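Local coordinates for protein paraflagellar rod component (Trypanosoma brucei, PDB 2Q0X) that is of unknown function but has the alpha/beta-hydrolase fold and is probably a component of the paraflagellar rod, at residues F213-R217 with G250-H254. Numbering follows the deposited sequence.
Sequences FDVLR and GVRDH
The imidazole of His254 reaches from the last turn of helix 241-254 and packs against Phe213, Leu216 and Arg217 of the short helix 213-218. It lies against the phenyl ring of Phe213 as an offset stack, with centroids 4.4 Å apart and planes inclined by 23°. Phe213 CB also sits over an imidazole face, in a CH-pi contact 4.1 Å from the His254 ring centroid. With its CG beside the backbone N (chi1 -60°), the His254 ring turns back along its own helix, and ND1 donates a bent bond to Gly250 O over 3.0 Å. That oxygen receives the bond in its carbonyl plane, on a lone pair, close to the imidazole plane, which limits rotation of the ring. The tight side is here: buried Leu216 brings CD1 to 3.5 Å from His254 ND1 and 3.6 Å from Gly250 O, while Gly250, buried and lacking a side chain, lets Phe213 CE1 come within 4.0 Å of its CA. Leu216 also packs on Pro207 and Cys208 of helix 200-209. Arg217 forms the looser, solvent-facing flank; its chain bends at chi2 to set the guanidinium across the imidazole edge. His254 CD2 stands over the centre of this group, 3.6 Å from Arg217 CZ, with the two planes nearly perpendicular. No hydrogen bond joins the two segments, whose axes pass 10.2 Å apart at -58°. Val251 points away, onto Val260 and Val262. Strand 227-232 separates the two helices in sequence, and they meet beside strand 260-264, an outermost strand of the central mixed sheet of the alpha/beta-hydrolase fold.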
loop_
_atom_site.group_PDB
_atom_site.type_symbol
_atom_site.label_atom_id
_atom_site.label_comp_id
_atom_site.label_asym_id
_atom_site.label_seq_id
_atom_site.Cartn_x
_atom_site.Cartn_y
_atom_site.Cartn_z
ATOM N N PHE A 213 -3.425 -35.546 -8.073
ATOM C CA PHE A 213 -2.357 -35.193 -8.996
ATOM C C PHE A 213 -2.806 -34.402 -10.216
ATOM O O PHE A 213 -2.020 -33.646 -10.769
ATOM C CB PHE A 213 -1.561 -36.439 -9.368
ATOM C CG PHE A 213 -0.770 -37.007 -8.207
ATOM C CD1 PHE A 213 0.028 -36.186 -7.430
ATOM C CD2 PHE A 213 -0.816 -38.356 -7.902
ATOM C CE1 PHE A 213 0.765 -36.688 -6.364
ATOM C CE2 PHE A 213 -0.077 -38.862 -6.834
ATOM C CZ PHE A 213 0.721 -38.028 -6.080
ATOM N N ASP A 214 -4.071 -34.511 -10.595
ATOM C CA ASP A 214 -4.612 -33.609 -11.610
ATOM C C ASP A 214 -4.502 -32.128 -11.205
ATOM O O ASP A 214 -4.199 -31.284 -12.046
ATOM C CB ASP A 214 -6.056 -33.981 -12.000
ATOM C CG ASP A 214 -7.039 -33.916 -10.836
ATOM O OD1 ASP A 214 -8.240 -33.704 -11.114
ATOM O OD2 ASP A 214 -6.636 -34.086 -9.661
ATOM N N VAL A 215 -4.723 -31.815 -9.927
ATOM C CA VAL A 215 -4.628 -30.438 -9.456
ATOM C C VAL A 215 -3.211 -29.895 -9.640
ATOM O O VAL A 215 -3.036 -28.738 -10.013
ATOM C CB VAL A 215 -5.038 -30.290 -7.969
ATOM C CG1 VAL A 215 -4.829 -28.867 -7.509
ATOM C CG2 VAL A 215 -6.487 -30.707 -7.772
ATOM N N LEU A 216 -2.212 -30.742 -9.401
ATOM C CA LEU A 216 -0.824 -30.329 -9.508
ATOM C C LEU A 216 -0.442 -29.872 -10.920
ATOM O O LEU A 216 0.429 -29.021 -11.071
ATOM C CB LEU A 216 0.115 -31.440 -9.038
ATOM C CG LEU A 216 0.087 -31.851 -7.563
ATOM C CD1 LEU A 216 1.157 -32.924 -7.367
ATOM C CD2 LEU A 216 0.296 -30.645 -6.594
ATOM N N ARG A 217 -1.106 -30.414 -11.941
ATOM C CA ARG A 217 -0.839 -30.016 -13.328
ATOM C C ARG A 217 -1.169 -28.562 -13.535
ATOM O O ARG A 217 -0.520 -27.891 -14.316
ATOM C CB ARG A 217 -1.666 -30.838 -14.340
ATOM C CG ARG A 217 -1.407 -32.314 -14.333
ATOM C CD ARG A 217 0.071 -32.651 -14.631
ATOM N NE ARG A 217 0.223 -34.100 -14.824
ATOM C CZ ARG A 217 1.382 -34.736 -14.995
ATOM N NH1 ARG A 217 2.536 -34.093 -15.057
ATOM N NH2 ARG A 217 1.359 -36.041 -15.140
ATOM N N GLY A 250 5.449 -35.766 -5.075
ATOM C CA GLY A 250 4.432 -35.090 -5.876
ATOM C C GLY A 250 4.965 -33.903 -6.643
ATOM O O GLY A 250 4.634 -33.700 -7.818
ATOM N N VAL A 251 5.797 -33.104 -5.989
ATOM C CA VAL A 251 6.379 -31.949 -6.624
ATOM C C VAL A 251 7.366 -32.365 -7.719
ATOM O O VAL A 251 7.304 -31.832 -8.818
ATOM C CB VAL A 251 7.018 -30.956 -5.573
ATOM C CG1 VAL A 251 7.745 -29.838 -6.287
ATOM C CG2 VAL A 251 5.929 -30.376 -4.615
ATOM N N ARG A 252 8.238 -33.331 -7.447
ATOM C CA ARG A 252 9.210 -33.805 -8.445
ATOM C C ARG A 252 8.604 -34.435 -9.689
ATOM O O ARG A 252 9.145 -34.300 -10.808
ATOM C CB ARG A 252 10.138 -34.836 -7.836
ATOM C CG ARG A 252 11.129 -34.260 -6.862
ATOM C CD ARG A 252 12.020 -35.377 -6.360
ATOM N NE ARG A 252 13.110 -34.908 -5.503
ATOM C CZ ARG A 252 13.926 -35.710 -4.819
ATOM N NH1 ARG A 252 13.781 -37.034 -4.872
ATOM N NH2 ARG A 252 14.889 -35.186 -4.066
ATOM N N ASP A 253 7.505 -35.163 -9.488
ATOM C CA ASP A 253 6.870 -35.901 -10.569
ATOM C C ASP A 253 5.908 -35.061 -11.405
ATOM O O ASP A 253 5.533 -35.468 -12.514
ATOM C CB ASP A 253 6.122 -37.107 -10.001
ATOM C CG ASP A 253 7.052 -38.195 -9.501
ATOM O OD1 ASP A 253 8.281 -38.007 -9.529
ATOM O OD2 ASP A 253 6.542 -39.239 -9.059
ATOM N N HIS A 254 5.485 -33.918 -10.862
ATOM C CA HIS A 254 4.445 -33.112 -11.487
ATOM C C HIS A 254 4.813 -31.684 -11.783
ATOM O O HIS A 254 4.053 -30.995 -12.426
ATOM C CB HIS A 254 3.152 -33.200 -10.671
ATOM C CG HIS A 254 2.629 -34.598 -10.569
ATOM N ND1 HIS A 254 2.724 -35.347 -9.416
ATOM C CD2 HIS A 254 2.065 -35.405 -11.494
ATOM C CE1 HIS A 254 2.222 -36.550 -9.631
ATOM N NE2 HIS A 254 1.823 -36.612 -10.889
#